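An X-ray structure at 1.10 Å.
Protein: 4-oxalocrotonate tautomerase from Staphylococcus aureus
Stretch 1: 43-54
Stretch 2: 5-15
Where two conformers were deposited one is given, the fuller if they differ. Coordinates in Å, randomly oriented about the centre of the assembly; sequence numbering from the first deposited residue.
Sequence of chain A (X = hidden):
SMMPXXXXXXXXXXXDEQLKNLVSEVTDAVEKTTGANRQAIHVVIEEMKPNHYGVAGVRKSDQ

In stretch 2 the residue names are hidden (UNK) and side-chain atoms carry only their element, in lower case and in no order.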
# COMPACT_ATOMS: atom_id res chain seq x y z
N VAL A 43 -12.94 1.77 2.91
CA VAL A 43 -12.55 0.51 2.30
C VAL A 43 -12.28 0.72 0.82
O VAL A 43 -13.08 1.33 0.11
CB VAL A 43 -13.62 -0.58 2.48
CG1 VAL A 43 -13.18 -1.89 1.83
CG2 VAL A 43 -13.93 -0.77 3.95
N VAL A 44 -11.15 0.20 0.36
CA VAL A 44 -10.80 0.17 -1.05
C VAL A 44 -10.54 -1.28 -1.45
O VAL A 44 -9.85 -2.00 -0.74
CB VAL A 44 -9.53 1.00 -1.33
CG1 VAL A 44 -9.08 0.84 -2.78
CG2 VAL A 44 -9.78 2.47 -0.97
N ILE A 45 -11.11 -1.66 -2.59
CA ILE A 45 -10.91 -2.99 -3.15
C ILE A 45 -10.05 -2.87 -4.40
O ILE A 45 -10.33 -2.06 -5.29
CB ILE A 45 -12.25 -3.65 -3.51
CG1 ILE A 45 -13.20 -3.66 -2.31
CG2 ILE A 45 -12.02 -5.08 -3.98
CD1 ILE A 45 -14.63 -3.96 -2.70
N GLU A 46 -8.99 -3.68 -4.46
CA GLU A 46 -8.13 -3.77 -5.62
C GLU A 46 -8.20 -5.18 -6.14
O GLU A 46 -7.77 -6.11 -5.47
CB GLU A 46 -6.68 -3.46 -5.26
CG GLU A 46 -6.46 -2.06 -4.76
CD GLU A 46 -4.99 -1.75 -4.63
OE1 GLU A 46 -4.30 -2.45 -3.86
OE2 GLU A 46 -4.52 -0.83 -5.34
N GLU A 47 -8.74 -5.35 -7.35
CA GLU A 47 -8.84 -6.66 -7.96
C GLU A 47 -7.54 -6.98 -8.70
O GLU A 47 -6.93 -6.09 -9.31
CB GLU A 47 -10.07 -6.74 -8.86
CG GLU A 47 -11.38 -6.70 -8.08
CD GLU A 47 -12.61 -6.89 -8.95
OE1 GLU A 47 -13.27 -5.88 -9.26
OE2 GLU A 47 -12.95 -8.03 -9.31
N MET A 48 -7.12 -8.24 -8.63
CA MET A 48 -5.87 -8.68 -9.23
C MET A 48 -6.12 -9.78 -10.24
O MET A 48 -6.89 -10.70 -10.00
CB MET A 48 -4.94 -9.27 -8.16
CG MET A 48 -4.72 -8.42 -6.93
SD MET A 48 -3.55 -9.23 -5.82
CE MET A 48 -4.56 -10.47 -5.01
N LYS A 49 -5.41 -9.72 -11.36
CA LYS A 49 -5.39 -10.82 -12.31
C LYS A 49 -4.54 -11.96 -11.73
O LYS A 49 -3.54 -11.70 -11.05
CB LYS A 49 -4.80 -10.38 -13.65
CG LYS A 49 -5.56 -9.26 -14.32
CD LYS A 49 -4.93 -8.84 -15.63
CE LYS A 49 -5.74 -7.76 -16.32
NZ LYS A 49 -5.13 -7.32 -17.60
N PRO A 50 -4.90 -13.22 -12.02
CA PRO A 50 -4.18 -14.36 -11.45
C PRO A 50 -2.73 -14.48 -11.92
O PRO A 50 -1.93 -15.12 -11.25
CB PRO A 50 -5.01 -15.56 -11.92
CG PRO A 50 -5.75 -15.08 -13.10
CD PRO A 50 -6.06 -13.65 -12.82
N ASN A 51 -2.39 -13.85 -13.04
CA ASN A 51 -1.00 -13.81 -13.50
C ASN A 51 -0.19 -12.67 -12.85
O ASN A 51 0.98 -12.46 -13.21
CB ASN A 51 -0.95 -13.75 -15.03
CG ASN A 51 -1.40 -12.42 -15.57
OD1 ASN A 51 -2.25 -11.77 -14.97
ND2 ASN A 51 -0.84 -12.01 -16.70
N HIS A 52 -0.79 -11.96 -11.88
CA HIS A 52 -0.11 -10.86 -11.19
C HIS A 52 0.11 -11.11 -9.71
O HIS A 52 0.51 -10.21 -8.99
CB HIS A 52 -0.90 -9.57 -11.35
CG HIS A 52 -0.70 -8.94 -12.68
ND1 HIS A 52 -1.14 -9.52 -13.85
CD2 HIS A 52 -0.09 -7.79 -13.03
CE1 HIS A 52 -0.82 -8.74 -14.86
NE2 HIS A 52 -0.18 -7.68 -14.40
N TYR A 53 -0.14 -12.33 -9.23
CA TYR A 53 0.15 -12.62 -7.84
C TYR A 53 0.40 -14.09 -7.59
O TYR A 53 -0.00 -14.95 -8.38
CB TYR A 53 -0.95 -12.11 -6.91
CG TYR A 53 -2.25 -12.86 -6.99
CD1 TYR A 53 -2.51 -13.94 -6.16
CD2 TYR A 53 -3.24 -12.46 -7.87
CE1 TYR A 53 -3.72 -14.61 -6.21
CE2 TYR A 53 -4.46 -13.12 -7.94
CZ TYR A 53 -4.69 -14.21 -7.12
OH TYR A 53 -5.89 -14.86 -7.19
N GLY A 54 1.07 -14.37 -6.49
CA GLY A 54 1.37 -15.73 -6.12
C GLY A 54 1.84 -15.87 -4.70
O GLY A 54 1.99 -14.88 -3.97
N UNK A 5 -8.38 2.79 7.44
CA UNK A 5 -8.32 2.68 5.99
C UNK A 5 -7.98 1.24 5.67
O UNK A 5 -6.92 0.76 6.03
c UNK A 5 -7.63 5.04 5.76
c UNK A 5 -7.14 3.42 3.91
c UNK A 5 -7.26 3.60 5.42
c UNK A 5 -6.66 6.04 5.24
N UNK A 6 -8.91 0.57 5.00
CA UNK A 6 -8.79 -0.83 4.69
C UNK A 6 -8.57 -0.97 3.19
O UNK A 6 -9.27 -0.36 2.39
c UNK A 6 -10.07 -1.57 5.08
c UNK A 6 -10.42 -1.30 6.53
c UNK A 6 -9.90 -3.06 4.85
N UNK A 7 -7.58 -1.78 2.83
CA UNK A 7 -7.31 -2.12 1.45
C UNK A 7 -7.47 -3.63 1.31
O UNK A 7 -6.87 -4.39 2.08
c UNK A 7 -5.65 -1.73 -0.39
n UNK A 7 -6.06 -0.68 -1.09
c UNK A 7 -5.89 -1.70 1.09
o UNK A 7 -5.10 -2.70 -0.92
N UNK A 8 -8.29 -4.06 0.37
CA UNK A 8 -8.49 -5.48 0.13
C UNK A 8 -8.03 -5.81 -1.28
O UNK A 8 -8.61 -5.35 -2.25
c UNK A 8 -10.56 -5.45 1.58
c UNK A 8 -9.97 -5.89 0.25
c UNK A 8 -10.10 -7.41 0.07
N UNK A 9 -6.97 -6.61 -1.39
CA UNK A 9 -6.52 -7.14 -2.67
C UNK A 9 -7.08 -8.53 -2.82
O UNK A 9 -6.93 -9.35 -1.93
c UNK A 9 -4.28 -5.86 -2.70
c UNK A 9 -2.77 -6.06 -2.48
c UNK A 9 -2.01 -4.75 -2.34
n UNK A 9 -1.83 -4.08 -3.65
c UNK A 9 -4.99 -7.21 -2.71
N UNK A 10 -7.73 -8.80 -3.95
CA UNK A 10 -8.25 -10.15 -4.17
C UNK A 10 -8.41 -10.41 -5.66
O UNK A 10 -8.33 -9.51 -6.48
c UNK A 10 -10.86 -8.39 -4.17
c UNK A 10 -12.03 -10.34 -3.11
c UNK A 10 -10.87 -9.90 -4.00
c UNK A 10 -9.55 -10.39 -3.40
N UNK A 11 -8.61 -11.68 -5.98
CA UNK A 11 -8.76 -12.12 -7.36
C UNK A 11 -9.89 -11.38 -8.06
O UNK A 11 -10.98 -11.24 -7.50
c UNK A 11 -9.04 -13.61 -7.38
c UNK A 11 -9.29 -14.28 -8.73
c UNK A 11 -9.65 -15.73 -8.52
c UNK A 11 -8.07 -14.15 -9.62
N UNK A 12 -9.65 -10.95 -9.29
CA UNK A 12 -10.66 -10.28 -10.08
C UNK A 12 -11.86 -11.17 -10.40
O UNK A 12 -11.79 -12.39 -10.27
c UNK A 12 -9.01 -10.47 -13.58
c UNK A 12 -9.65 -10.94 -12.30
o UNK A 12 -8.48 -11.34 -14.31
c UNK A 12 -10.05 -9.79 -11.39
o UNK A 12 -9.03 -9.26 -13.86
N UNK A 13 -12.94 -10.53 -10.82
CA UNK A 13 -14.13 -11.23 -11.27
C UNK A 13 -15.21 -11.34 -10.22
O UNK A 13 -16.17 -12.09 -10.40
N UNK A 14 -15.09 -10.59 -9.13
CA UNK A 14 -16.11 -10.61 -8.10
C UNK A 14 -17.37 -9.94 -8.64
O UNK A 14 -17.29 -9.02 -9.43
n UNK A 14 -14.44 -12.95 -7.11
c UNK A 14 -13.83 -13.93 -7.78
c UNK A 14 -15.61 -9.92 -6.83
n UNK A 14 -14.53 -14.99 -8.17
c UNK A 14 -13.78 -11.73 -6.64
c UNK A 14 -14.71 -10.78 -5.90
n UNK A 14 -12.54 -13.86 -8.06
N UNK A 15 -18.54 -10.41 -8.21
CA UNK A 15 -19.81 -9.78 -8.61
C UNK A 15 -19.96 -8.44 -7.90
O UNK A 15 -19.34 -8.22 -6.86
c UNK A 15 -20.99 -10.68 -8.29
o UNK A 15 -21.22 -10.74 -6.89

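Position 5 carries four side-chain carbons, forked at the first, with one arm two carbons long; it makes no close contact with stretch 1, and the branching identifies Ile 5. Position 6 has a single carbon bearing two more. Its CB lies 4.1 Å from Val 43 CG2, and its backbone O accepts a hydrogen bond from Val 44 N (2.8 Å); this is Val 6. At position 7 two carbons end in one oxygen and one nitrogen, a short amide near Val 44 and Glu 46, hence Asn 7.

Position 8 repeats the three-carbon fork, on the same face as Val 43 and Ile 45. It is Val 8, whose CG2 approaches Val 43 CG1 at 4.4 Å. Position 9 extends four carbons in a row to a terminal nitrogen, which reaches the carboxylate of Glu 46: Lys 9, with NZ 3.0 Å from Glu 46 OE1 in a salt bridge.

Position 10 has four carbons forked at the second, one branch end packing on Ile 45. This is Leu 10, its CD2 3.5 Å from Ile 45 CG2. Position 11 has the same composition and fork, but its CA-to-CB bond points away overall while the end of the side chain comes nearer, meeting Pro 50 and the edge of the Tyr 53 ring. It is Leu 11; CD1 lies 3.8 Å from Pro 50 CD and 3.3 Å from Tyr 53 OH.

Three carbons, the last carrying two oxygens, make position 12 Glu 12, whose OE1 sits 3.5 Å from Lys 49 CG. Position 13 has no side-chain atoms. Its phi of 98° and psi of 13° would jam a CB against the preceding carbonyl O, as expected for Gly 13. At position 14 three carbons, a nitrogen and a carbon bearing two nitrogens form a guanidinium: Arg 14, whose NH2 donates to Leu 11 O (3.1 Å). Position 15, one carbon and one oxygen, is Ser 15; it does not touch stretch 1 but caps the following helix.

The contact is a parallel strand pairing in which successive backbone hydrogen bonds run from Val 44 N to Glu 12 N, which donates to Met 48 O at 2.9 Å. Alternation places Val 43, Ile 45, Val 6, Val 8 and Leu 10 on one largely apolar face, which Glu 47 also joins, and the salt bridge on the other. Past the end of the strand of stretch 2, the side chain of Glu 47 reaches the loop, its OE2 accepting from Gly 13 N (2.9 Å) and weakly from Arg 14 N (3.3 Å).

Stretch 2 (5-15) IVNVKLLEGRS
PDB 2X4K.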